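Local coordinates for hypothetical membrane protein (Corynebacterium glutamicum, PDB 6JSB), which binds heme through its HtaA-type domain and probably passes it along the corynebacterial heme-uptake machinery at the cell envelope, at residues S15-F20 / E179-A184; G74-G79 / I96-F101; V106-N111 / E148-T153. One frame throughout, in Å; residues are numbered along the deposited sequence.

Contact 1: S15-F20 / E179-A184; sequences SVRESF and EGEALA. With HEM (protoporphyrin IX containing Fe), chain C.
Arg-17, the N-cap residue of the helix that opens at Glu-18, reaches across to the irregular segment 179-184 and brings a positive charge to the rim of the heme pocket. Its CG stands anti to the backbone N (chi1 175°) and the chain then bends at chi2, which carries the guanidinium to Glu-181 and Ala-182. One nitrogen does the gripping: NH1 of Arg-17 gives a nearly straight bond to OE2 of Glu-181 at 2.9 Å, in the guanidinium plane and on the anti lone pair, and a more bent one to O of Ala-182 at 2.8 Å. Carboxylate and guanidinium lie almost coplanar, 17° apart. NE and NH2 of Arg-17 both give weak hydrogen bonds to OG of Ser-19, whose hydroxyl donates to the heme propionate oxygen O2D at 2.6 Å. That oxygen also lies over a guanidinium face, so the cation probably helps to hold the propionate ionised.

The tight part is at Ala-184. Its N binds O of Val-16 at 2.9 Å, and its small CB sits 3.3 Å from the same O of Val-16, a fit that suits a methyl group. By contrast, the methyl of exposed Ala-182 meets 15-20 nowhere closely, and the pair of Arg-17 and Glu-181 beside it is partly exposed.

Tyr-177 touches both Arg-17 and Ser-19, and its OH hydrogen-bonds the heme. Behind the contact, Leu-183 packs on strand 156-165, Val-16 rests on Phe-101 of strand 95-109, and helix 18-24 lays Phe-20 against Leu-99 of that same strand.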
loop_
_atom_site.group_PDB
_atom_site.type_symbol
_atom_site.label_atom_id
_atom_site.label_comp_id
_atom_site.label_asym_id
_atom_site.label_seq_id
_atom_site.Cartn_x
_atom_site.Cartn_y
_atom_site.Cartn_z
ATOM N N SER A 15 3.861 5.160 -3.638
ATOM C CA SER A 15 3.400 6.202 -2.703
ATOM C C SER A 15 1.931 6.054 -2.309
ATOM O O SER A 15 1.427 6.885 -1.573
ATOM C CB SER A 15 3.559 7.603 -3.329
ATOM O OG SER A 15 4.914 7.774 -3.703
ATOM N N VAL A 16 1.246 5.026 -2.800
ATOM C CA VAL A 16 -0.169 4.715 -2.590
ATOM C C VAL A 16 -1.026 5.678 -3.411
ATOM O O VAL A 16 -1.687 5.269 -4.381
ATOM C CB VAL A 16 -0.550 4.714 -1.070
ATOM C CG1 VAL A 16 -2.015 4.302 -0.909
ATOM C CG2 VAL A 16 0.325 3.666 -0.332
ATOM N N ARG A 17 -1.023 6.968 -3.051
ATOM C CA ARG A 17 -1.604 8.014 -3.872
ATOM C C ARG A 17 -1.165 9.388 -3.324
ATOM O O ARG A 17 -1.463 9.683 -2.161
ATOM C CB ARG A 17 -3.129 7.877 -3.868
ATOM C CG ARG A 17 -3.881 8.942 -4.582
ATOM C CD ARG A 17 -3.987 8.835 -6.134
ATOM N NE ARG A 17 -4.654 10.104 -6.465
ATOM C CZ ARG A 17 -5.843 10.242 -7.021
ATOM N NH1 ARG A 17 -6.465 9.151 -7.501
ATOM N NH2 ARG A 17 -6.356 11.476 -7.164
ATOM N N GLU A 18 -0.451 10.213 -4.128
ATOM C CA GLU A 18 0.082 11.465 -3.553
ATOM C C GLU A 18 -1.021 12.347 -3.014
ATOM O O GLU A 18 -0.860 12.967 -1.940
ATOM C CB GLU A 18 0.891 12.250 -4.577
ATOM C CG GLU A 18 2.151 11.527 -4.972
ATOM C CD GLU A 18 2.825 12.201 -6.152
ATOM O OE1 GLU A 18 4.023 11.965 -6.312
ATOM O OE2 GLU A 18 2.167 12.888 -6.940
ATOM N N SER A 19 -2.147 12.455 -3.750
ATOM C CA SER A 19 -3.174 13.393 -3.295
ATOM C C SER A 19 -3.843 12.870 -2.026
ATOM O O SER A 19 -4.380 13.664 -1.258
ATOM C CB SER A 19 -4.194 13.659 -4.432
ATOM O OG SER A 19 -4.918 12.459 -4.824
ATOM N N PHE A 20 -3.748 11.550 -1.767
ATOM C CA PHE A 20 -4.333 11.006 -0.538
ATOM C C PHE A 20 -3.437 11.389 0.638
ATOM O O PHE A 20 -3.909 11.859 1.684
ATOM C CB PHE A 20 -4.465 9.474 -0.621
ATOM C CG PHE A 20 -5.031 8.910 0.659
ATOM C CD1 PHE A 20 -6.367 9.184 1.009
ATOM C CD2 PHE A 20 -4.233 8.156 1.478
ATOM C CE1 PHE A 20 -6.887 8.695 2.223
ATOM C CE2 PHE A 20 -4.741 7.629 2.688
ATOM C CZ PHE A 20 -6.071 7.923 3.054
ATOM N N GLU A 179 -14.406 3.049 -8.833
ATOM C CA GLU A 179 -13.681 1.930 -9.411
ATOM C C GLU A 179 -12.932 2.388 -10.666
ATOM O O GLU A 179 -13.449 3.174 -11.472
ATOM C CB GLU A 179 -14.705 0.823 -9.744
ATOM C CG GLU A 179 -14.117 -0.408 -10.250
ATOM C CD GLU A 179 -15.248 -1.418 -10.520
ATOM O OE1 GLU A 179 -16.332 -1.290 -9.900
ATOM O OE2 GLU A 179 -15.024 -2.303 -11.342
ATOM N N GLY A 180 -11.718 1.894 -10.829
ATOM C CA GLY A 180 -10.861 2.288 -11.945
ATOM C C GLY A 180 -10.017 3.535 -11.669
ATOM O O GLY A 180 -9.198 3.894 -12.521
ATOM N N GLU A 181 -10.167 4.162 -10.504
ATOM C CA GLU A 181 -9.383 5.383 -10.226
ATOM C C GLU A 181 -7.889 5.076 -10.235
ATOM O O GLU A 181 -7.424 4.105 -9.618
ATOM C CB GLU A 181 -9.791 5.901 -8.851
ATOM C CG GLU A 181 -8.988 7.201 -8.457
ATOM C CD GLU A 181 -9.571 8.473 -9.077
ATOM O OE1 GLU A 181 -10.633 8.435 -9.782
ATOM O OE2 GLU A 181 -8.927 9.558 -8.882
ATOM N N ALA A 182 -7.095 5.959 -10.877
ATOM C CA ALA A 182 -5.662 5.713 -10.878
ATOM C C ALA A 182 -5.106 5.896 -9.475
ATOM O O ALA A 182 -5.512 6.802 -8.754
ATOM C CB ALA A 182 -5.009 6.699 -11.846
ATOM N N LEU A 183 -4.211 5.015 -9.074
ATOM C CA LEU A 183 -3.474 5.215 -7.823
ATOM C C LEU A 183 -2.026 5.560 -8.186
ATOM O O LEU A 183 -1.667 5.798 -9.356
ATOM C CB LEU A 183 -3.546 3.979 -6.936
ATOM C CG LEU A 183 -4.999 3.584 -6.561
ATOM C CD1 LEU A 183 -4.883 2.329 -5.714
ATOM C CD2 LEU A 183 -5.741 4.718 -5.802
ATOM N N ALA A 184 -1.189 5.634 -7.164
ATOM C CA ALA A 184 0.216 5.934 -7.471
ATOM C C ALA A 184 0.839 4.793 -8.273
ATOM O O ALA A 184 0.531 3.631 -8.062
ATOM C CB ALA A 184 1.032 6.084 -6.159
HETATM C CHA HEM C . -11.327 13.311 0.537
HETATM C CHB HEM C . -13.684 14.886 4.468
HETATM C CHC HEM C . -13.719 10.302 6.167
HETATM C CHD HEM C . -11.044 8.801 2.348
HETATM C C1A HEM C . -12.033 14.095 1.428
HETATM C C2A HEM C . -12.411 15.469 1.155
HETATM C C3A HEM C . -13.064 15.947 2.241
HETATM C C4A HEM C . -13.109 14.854 3.212
HETATM C CMA HEM C . -13.664 17.371 2.447
HETATM C CAA HEM C . -12.103 16.198 -0.170
HETATM C CBA HEM C . -10.810 16.989 -0.033
HETATM C CGA HEM C . -10.335 17.409 -1.406
HETATM O O1A HEM C . -9.337 18.179 -1.473
HETATM O O2A HEM C . -10.954 16.951 -2.419
HETATM C C1B HEM C . -13.886 13.791 5.261
HETATM C C2B HEM C . -14.570 13.804 6.554
HETATM C C3B HEM C . -14.591 12.545 7.025
HETATM C C4B HEM C . -13.893 11.676 6.068
HETATM C CMB HEM C . -15.178 15.103 7.156
HETATM C CAB HEM C . -15.189 11.990 8.352
HETATM C CBB HEM C . -15.420 12.782 9.404
HETATM C C1C HEM C . -12.990 9.486 5.295
HETATM C C2C HEM C . -12.740 8.076 5.473
HETATM C C3C HEM C . -11.961 7.652 4.450
HETATM C C4C HEM C . -11.754 8.785 3.551
HETATM C CMC HEM C . -13.174 7.234 6.702
HETATM C CAC HEM C . -11.451 6.225 4.346
HETATM C CBC HEM C . -10.275 6.015 3.772
HETATM C C1D HEM C . -10.912 9.906 1.533
HETATM C C2D HEM C . -10.234 9.902 0.257
HETATM C C3D HEM C . -10.296 11.143 -0.271
HETATM C C4D HEM C . -11.004 11.988 0.677
HETATM C CMD HEM C . -9.627 8.628 -0.369
HETATM C CAD HEM C . -9.693 11.587 -1.639
HETATM C CBD HEM C . -8.310 12.214 -1.324
HETATM C CGD HEM C . -7.683 12.615 -2.658
HETATM O O1D HEM C . -8.173 13.645 -3.237
HETATM O O2D HEM C . -6.734 11.878 -3.101
HETATM N NA HEM C . -12.492 13.713 2.706
HETATM N NB HEM C . -13.462 12.498 5.033
HETATM N NC HEM C . -12.390 9.878 4.094
HETATM N ND HEM C . -11.335 11.188 1.750
HETATM FE FE HEM C . -12.206 11.778 3.550
#

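Contact 2: G74-G79 / I96-F101; sequences GVHWTG and ILDLDF. With HEM (protoporphyrin IX containing Fe), chain C.
Two neighbouring strands of the large antiparallel sheet pair here, and a classic beta bulge, in which Ile-96 and Leu-97 both face Gly-79, interrupts the regular pairing beside the heme. In the hydrogen-bonded pairs, backbone needs are met in reciprocal couples. Val-75 and Phe-101 exchange N-H and C=O, Trp-77 and Leu-99 do the same, and so do Gly-79 and Leu-97. Gly-74, His-76 and Thr-78 turn their backbone to Arg-43, Glu-41 and Gly-39, and Asp-98 turns its own to Arg-122. The bond from N of Trp-77 to O of Leu-99, 2.8 Å, runs nearly along the C=O axis; that from N of Leu-97 to O of Gly-79 is longer, 3.2 Å, and arrives above the carbonyl plane.

On the face bearing His-76, Thr-78, Asp-98 and Asp-100, several polar ends find partners. NE2 of His-76 donates to OD1 of Asp-98 at 2.7 Å; the acceptor lies in the ring plane, although the bond meets the carboxylate from 36° above its own plane. The nearby carboxylate may favour a protonated imidazole. OD1 of Asp-100 forms a salt bridge with NH1 of Arg-43, while OG1 of Thr-78 is bonded to N of Gly-39.

The other face is apolar, as befits a buried wall. Trp-77 lies between Val-75 CG1 over one ring face and Leu-99 CD2 over the opposite one, both toward the rim, and its NE1 is satisfied by OD1 of Asn-21. Its CH2 reaches CD2 of Phe-101 at 3.7 Å, with the two rings steeply inclined. Gly-79 has no side chain at the bulge, where Leu-97 takes the heme-facing place. That leucine, its CG anti to the backbone N (chi1 -172°), sets CD1 3.6 Å from heme C4C.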
loop_
_atom_site.group_PDB
_atom_site.type_symbol
_atom_site.label_atom_id
_atom_site.label_comp_id
_atom_site.label_asym_id
_atom_site.label_seq_id
_atom_site.Cartn_x
_atom_site.Cartn_y
_atom_site.Cartn_z
ATOM N N GLY A 74 4.459 -2.105 6.553
ATOM C CA GLY A 74 3.121 -1.617 6.861
ATOM C C GLY A 74 3.116 -0.105 6.887
ATOM O O GLY A 74 4.117 0.529 7.237
ATOM N N VAL A 75 1.969 0.470 6.510
ATOM C CA VAL A 75 1.748 1.918 6.629
ATOM C C VAL A 75 0.377 2.145 7.256
ATOM O O VAL A 75 -0.588 1.481 6.880
ATOM C CB VAL A 75 1.823 2.625 5.263
ATOM C CG1 VAL A 75 1.514 4.097 5.444
ATOM C CG2 VAL A 75 3.220 2.426 4.627
ATOM N N HIS A 76 0.289 3.094 8.197
ATOM C CA HIS A 76 -0.959 3.342 8.939
ATOM C C HIS A 76 -1.280 4.821 8.793
ATOM O O HIS A 76 -0.448 5.665 9.175
ATOM C CB HIS A 76 -0.733 3.006 10.425
ATOM C CG HIS A 76 -1.959 3.081 11.277
ATOM N ND1 HIS A 76 -1.877 3.324 12.635
ATOM C CD2 HIS A 76 -3.273 2.936 10.988
ATOM C CE1 HIS A 76 -3.103 3.324 13.149
ATOM N NE2 HIS A 76 -3.970 3.078 12.179
ATOM N N TRP A 77 -2.477 5.151 8.294
ATOM C CA TRP A 77 -2.928 6.544 8.201
ATOM C C TRP A 77 -4.074 6.779 9.189
ATOM O O TRP A 77 -4.994 5.946 9.285
ATOM C CB TRP A 77 -3.500 6.852 6.826
ATOM C CG TRP A 77 -2.576 6.755 5.634
ATOM C CD1 TRP A 77 -2.056 7.826 4.931
ATOM C CD2 TRP A 77 -2.197 5.569 4.909
ATOM N NE1 TRP A 77 -1.335 7.369 3.848
ATOM C CE2 TRP A 77 -1.387 5.981 3.831
ATOM C CE3 TRP A 77 -2.430 4.181 5.107
ATOM C CZ2 TRP A 77 -0.849 5.064 2.899
ATOM C CZ3 TRP A 77 -1.904 3.279 4.210
ATOM C CH2 TRP A 77 -1.097 3.718 3.114
ATOM N N THR A 78 -4.067 7.930 9.866
ATOM C CA THR A 78 -5.147 8.230 10.808
ATOM C C THR A 78 -5.532 9.699 10.664
ATOM O O THR A 78 -4.667 10.579 10.634
ATOM C CB THR A 78 -4.720 7.974 12.275
ATOM O OG1 THR A 78 -3.384 8.412 12.504
ATOM C CG2 THR A 78 -4.748 6.445 12.582
ATOM N N GLY A 79 -6.834 9.959 10.607
ATOM C CA GLY A 79 -7.336 11.329 10.606
ATOM C C GLY A 79 -8.796 11.420 11.045
ATOM O O GLY A 79 -9.437 10.427 11.404
ATOM N N ILE A 96 -11.909 8.626 12.765
ATOM C CA ILE A 96 -12.920 8.156 11.794
ATOM C C ILE A 96 -12.275 7.555 10.560
ATOM O O ILE A 96 -12.794 6.577 9.984
ATOM C CB ILE A 96 -13.875 9.304 11.443
ATOM C CG1 ILE A 96 -14.713 9.596 12.716
ATOM C CG2 ILE A 96 -14.766 8.868 10.286
ATOM C CD1 ILE A 96 -15.556 10.901 12.623
ATOM N N LEU A 97 -11.171 8.142 10.087
ATOM C CA LEU A 97 -10.386 7.589 9.004
ATOM C C LEU A 97 -9.231 6.845 9.670
ATOM O O LEU A 97 -8.406 7.440 10.399
ATOM C CB LEU A 97 -9.902 8.688 8.043
ATOM C CG LEU A 97 -9.220 8.186 6.771
ATOM C CD1 LEU A 97 -9.128 9.421 5.873
ATOM C CD2 LEU A 97 -7.806 7.615 7.067
ATOM N N ASP A 98 -9.198 5.523 9.499
ATOM C CA ASP A 98 -8.146 4.739 10.154
ATOM C C ASP A 98 -7.861 3.563 9.229
ATOM O O ASP A 98 -8.662 2.625 9.143
ATOM C CB ASP A 98 -8.605 4.287 11.551
ATOM C CG ASP A 98 -7.490 3.673 12.379
ATOM O OD1 ASP A 98 -6.612 2.985 11.812
ATOM O OD2 ASP A 98 -7.510 3.819 13.649
ATOM N N LEU A 99 -6.764 3.674 8.500
ATOM C CA LEU A 99 -6.462 2.817 7.342
ATOM C C LEU A 99 -5.061 2.222 7.490
ATOM O O LEU A 99 -4.107 2.935 7.822
ATOM C CB LEU A 99 -6.495 3.680 6.059
ATOM C CG LEU A 99 -5.949 3.008 4.792
ATOM C CD1 LEU A 99 -6.809 1.827 4.304
ATOM C CD2 LEU A 99 -5.904 4.068 3.665
ATOM N N ASP A 100 -4.919 0.929 7.243
ATOM C CA ASP A 100 -3.616 0.293 7.360
ATOM C C ASP A 100 -3.438 -0.636 6.176
ATOM O O ASP A 100 -4.352 -1.423 5.883
ATOM C CB ASP A 100 -3.531 -0.508 8.643
ATOM C CG ASP A 100 -2.134 -0.948 8.940
ATOM O OD1 ASP A 100 -1.427 -0.283 9.756
ATOM O OD2 ASP A 100 -1.711 -1.992 8.395
ATOM N N PHE A 101 -2.317 -0.514 5.448
ATOM C CA PHE A 101 -1.953 -1.441 4.379
ATOM C C PHE A 101 -0.678 -2.157 4.786
ATOM O O PHE A 101 0.284 -1.500 5.175
ATOM C CB PHE A 101 -1.676 -0.709 3.054
ATOM C CG PHE A 101 -2.896 -0.174 2.336
ATOM C CD1 PHE A 101 -4.097 -0.831 2.387
ATOM C CD2 PHE A 101 -2.802 0.887 1.472
ATOM C CE1 PHE A 101 -5.214 -0.381 1.621
ATOM C CE2 PHE A 101 -3.938 1.368 0.750
ATOM C CZ PHE A 101 -5.134 0.727 0.838
HETATM C CHA HEM C . -11.327 13.311 0.537
HETATM C CHB HEM C . -13.684 14.886 4.468
HETATM C CHC HEM C . -13.719 10.302 6.167
HETATM C CHD HEM C . -11.044 8.801 2.348
HETATM C C1A HEM C . -12.033 14.095 1.428
HETATM C C2A HEM C . -12.411 15.469 1.155
HETATM C C3A HEM C . -13.064 15.947 2.241
HETATM C C4A HEM C . -13.109 14.854 3.212
HETATM C CMA HEM C . -13.664 17.371 2.447
HETATM C CAA HEM C . -12.103 16.198 -0.170
HETATM C CBA HEM C . -10.810 16.989 -0.033
HETATM C CGA HEM C . -10.335 17.409 -1.406
HETATM O O1A HEM C . -9.337 18.179 -1.473
HETATM O O2A HEM C . -10.954 16.951 -2.419
HETATM C C1B HEM C . -13.886 13.791 5.261
HETATM C C2B HEM C . -14.570 13.804 6.554
HETATM C C3B HEM C . -14.591 12.545 7.025
HETATM C C4B HEM C . -13.893 11.676 6.068
HETATM C CMB HEM C . -15.178 15.103 7.156
HETATM C CAB HEM C . -15.189 11.990 8.352
HETATM C CBB HEM C . -15.420 12.782 9.404
HETATM C C1C HEM C . -12.990 9.486 5.295
HETATM C C2C HEM C . -12.740 8.076 5.473
HETATM C C3C HEM C . -11.961 7.652 4.450
HETATM C C4C HEM C . -11.754 8.785 3.551
HETATM C CMC HEM C . -13.174 7.234 6.702
HETATM C CAC HEM C . -11.451 6.225 4.346
HETATM C CBC HEM C . -10.275 6.015 3.772
HETATM C C1D HEM C . -10.912 9.906 1.533
HETATM C C2D HEM C . -10.234 9.902 0.257
HETATM C C3D HEM C . -10.296 11.143 -0.271
HETATM C C4D HEM C . -11.004 11.988 0.677
HETATM C CMD HEM C . -9.627 8.628 -0.369
HETATM C CAD HEM C . -9.693 11.587 -1.639
HETATM C CBD HEM C . -8.310 12.214 -1.324
HETATM C CGD HEM C . -7.683 12.615 -2.658
HETATM O O1D HEM C . -8.173 13.645 -3.237
HETATM O O2D HEM C . -6.734 11.878 -3.101
HETATM N NA HEM C . -12.492 13.713 2.706
HETATM N NB HEM C . -13.462 12.498 5.033
HETATM N NC HEM C . -12.390 9.878 4.094
HETATM N ND HEM C . -11.335 11.188 1.750
HETATM FE FE HEM C . -12.206 11.778 3.550
#

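Contact 3: V106-N111 / E148-T153; sequences VKFDGN and EPIDLT
Apolar packing carries most of this surface contact, in which the loop between strands 139-146 and 156-165 lies against a beta-hairpin whose turn, 110-111, joins antiparallel strands 95-109 and 112-122. Phe-108, just before that turn, has its CG in the crowded position between the backbone N and the carbonyl carbon (chi1 62°), and its ring meets segment 148-153. Ile-150 comes over one face: CG2 stands above the ring centre, 3.7 Å from the centroid of Phe-108 and only 6° off the normal, a well-centred CH-pi contact. The branched isoleucine suits the place because its CB sits over the rim, 3.5 Å from CD1 of Phe-108, so that two carbons of the branch cover the same face. Leu-152 instead arrives at the ring edge, where its CD1 lies 3.5 Å from CZ of Phe-108.

Backbone polarity supplies the second kind of interaction. N of Ile-150 donates a straight bond to O of Gly-110 at 3.0 Å, although from well above the carbonyl plane, and CA of Pro-149 adds a CA-H...O contact to the same oxygen at 3.4 Å. Gly-110 has positive phi, a conformation that glycine adopts readily. Pro-149 has no N-H to satisfy.

Within 148-153, an Asx turn shapes the end of the segment, just before strand 156-165: OD1 of Asp-151 accepts from N of Thr-153 at 3.0 Å and from the hydroxyl of the same residue, while OD2 bonds Gln-154.

Phe-146 and Val-159 extend the apolar patch. One hydrogen bond joins the two segments, which otherwise rest on apolar packing, with no charged pair across them.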
loop_
_atom_site.group_PDB
_atom_site.type_symbol
_atom_site.label_atom_id
_atom_site.label_comp_id
_atom_site.label_asym_id
_atom_site.label_seq_id
_atom_site.Cartn_x
_atom_site.Cartn_y
_atom_site.Cartn_z
ATOM N N VAL A 106 2.822 -8.270 -5.366
ATOM C CA VAL A 106 2.591 -7.948 -6.772
ATOM C C VAL A 106 2.471 -9.261 -7.538
ATOM O O VAL A 106 3.472 -9.961 -7.726
ATOM C CB VAL A 106 3.727 -7.083 -7.309
ATOM C CG1 VAL A 106 3.510 -6.861 -8.776
ATOM C CG2 VAL A 106 3.796 -5.750 -6.525
ATOM N N LYS A 107 1.253 -9.631 -7.928
ATOM C CA LYS A 107 1.060 -10.795 -8.796
ATOM C C LYS A 107 1.246 -10.299 -10.216
ATOM O O LYS A 107 0.970 -9.124 -10.509
ATOM C CB LYS A 107 -0.351 -11.353 -8.616
ATOM C CG LYS A 107 -0.566 -11.915 -7.233
ATOM C CD LYS A 107 -1.088 -13.331 -7.346
ATOM C CE LYS A 107 -2.314 -13.352 -8.243
ATOM N NZ LYS A 107 -2.776 -14.735 -8.546
ATOM N N PHE A 108 1.849 -11.128 -11.073
ATOM C CA PHE A 108 2.053 -10.658 -12.431
ATOM C C PHE A 108 1.959 -11.824 -13.411
ATOM O O PHE A 108 2.163 -12.999 -13.081
ATOM C CB PHE A 108 3.442 -9.943 -12.592
ATOM C CG PHE A 108 4.587 -10.829 -12.326
ATOM C CD1 PHE A 108 5.081 -11.667 -13.350
ATOM C CD2 PHE A 108 5.142 -10.925 -11.051
ATOM C CE1 PHE A 108 6.121 -12.530 -13.084
ATOM C CE2 PHE A 108 6.209 -11.790 -10.779
ATOM C CZ PHE A 108 6.695 -12.588 -11.831
ATOM N N ASP A 109 1.643 -11.453 -14.634
ATOM C CA ASP A 109 1.627 -12.380 -15.783
ATOM C C ASP A 109 1.982 -11.504 -16.984
ATOM O O ASP A 109 1.140 -10.711 -17.443
ATOM C CB ASP A 109 0.249 -12.993 -15.901
ATOM C CG ASP A 109 0.097 -13.857 -17.103
ATOM O OD1 ASP A 109 1.108 -14.195 -17.743
ATOM O OD2 ASP A 109 -1.057 -14.213 -17.361
ATOM N N GLY A 110 3.241 -11.578 -17.414
ATOM C CA GLY A 110 3.660 -10.755 -18.551
ATOM C C GLY A 110 3.675 -9.309 -18.069
ATOM O O GLY A 110 4.275 -9.008 -17.034
ATOM N N ASN A 111 2.991 -8.417 -18.794
ATOM C CA ASN A 111 2.980 -6.998 -18.430
ATOM C C ASN A 111 1.720 -6.598 -17.671
ATOM O O ASN A 111 1.410 -5.386 -17.573
ATOM C CB ASN A 111 3.132 -6.132 -19.686
ATOM C CG ASN A 111 1.902 -6.176 -20.591
ATOM O OD1 ASN A 111 1.002 -7.003 -20.431
ATOM N ND2 ASN A 111 1.874 -5.289 -21.569
ATOM N N GLU A 148 6.790 -3.146 -19.249
ATOM C CA GLU A 148 7.394 -4.258 -19.958
ATOM C C GLU A 148 6.982 -5.522 -19.234
ATOM O O GLU A 148 6.590 -5.464 -18.076
ATOM C CB GLU A 148 8.932 -4.095 -20.014
ATOM C CG GLU A 148 9.699 -4.522 -18.842
ATOM C CD GLU A 148 11.213 -4.448 -19.186
ATOM O OE1 GLU A 148 11.951 -5.474 -19.370
ATOM O OE2 GLU A 148 11.636 -3.330 -19.387
ATOM N N PRO A 149 7.021 -6.667 -19.888
ATOM C CA PRO A 149 6.714 -7.905 -19.152
ATOM C C PRO A 149 7.724 -8.170 -18.033
ATOM O O PRO A 149 8.930 -7.927 -18.173
ATOM C CB PRO A 149 6.792 -8.999 -20.244
ATOM C CG PRO A 149 6.681 -8.256 -21.550
ATOM C CD PRO A 149 7.304 -6.887 -21.316
ATOM N N ILE A 150 7.240 -8.703 -16.916
ATOM C CA ILE A 150 8.075 -9.024 -15.757
ATOM C C ILE A 150 8.761 -10.361 -15.997
ATOM O O ILE A 150 8.075 -11.380 -16.165
ATOM C CB ILE A 150 7.239 -9.108 -14.471
ATOM C CG1 ILE A 150 6.382 -7.860 -14.280
ATOM C CG2 ILE A 150 8.179 -9.324 -13.306
ATOM C CD1 ILE A 150 7.215 -6.655 -14.157
ATOM N N ASP A 151 10.097 -10.363 -16.013
ATOM C CA ASP A 151 10.902 -11.560 -16.274
ATOM C C ASP A 151 11.900 -11.706 -15.122
ATOM O O ASP A 151 12.947 -11.042 -15.107
ATOM C CB ASP A 151 11.610 -11.427 -17.623
ATOM C CG ASP A 151 12.531 -12.610 -17.925
ATOM O OD1 ASP A 151 12.529 -13.594 -17.153
ATOM O OD2 ASP A 151 13.269 -12.535 -18.941
ATOM N N LEU A 152 11.580 -12.566 -14.134
ATOM C CA LEU A 152 12.466 -12.658 -12.963
ATOM C C LEU A 152 13.699 -13.531 -13.225
ATOM O O LEU A 152 14.480 -13.786 -12.299
ATOM C CB LEU A 152 11.688 -13.172 -11.748
ATOM C CG LEU A 152 10.467 -12.346 -11.351
ATOM C CD1 LEU A 152 9.774 -13.029 -10.176
ATOM C CD2 LEU A 152 10.898 -10.930 -11.015
ATOM N N THR A 153 13.905 -13.974 -14.458
ATOM C CA THR A 153 15.177 -14.621 -14.780
ATOM C C THR A 153 16.202 -13.594 -15.207
ATOM O O THR A 153 17.381 -13.938 -15.358
ATOM C CB THR A 153 15.033 -15.702 -15.862
ATOM O OG1 THR A 153 14.670 -15.122 -17.128
ATOM C CG2 THR A 153 14.022 -16.794 -15.434
#

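Contacts 1 and 2 build adjoining parts of the heme site, their centres about 15 Å apart. They meet where CE2 of Phe-20 lies 3.5 Å from CD1 of Trp-77 and CG2 of Val-16 lies 3.7 Å from CZ2 of Trp-77, packing 15-20 on the sheet. One takes a heme propionate, the other the porphyrin's apolar flank; Tyr-23, the axial ligand of the iron, touches Leu-97 and lies about 9 Å from Arg-17 (side chains). Contact 3 is remote, centred about 30 Å from contact 2 across the chain's centre, near a bound calcium ion. Contacts 2 and 3 both use strand 95-109, and contact 1 encloses the other two along the sequence.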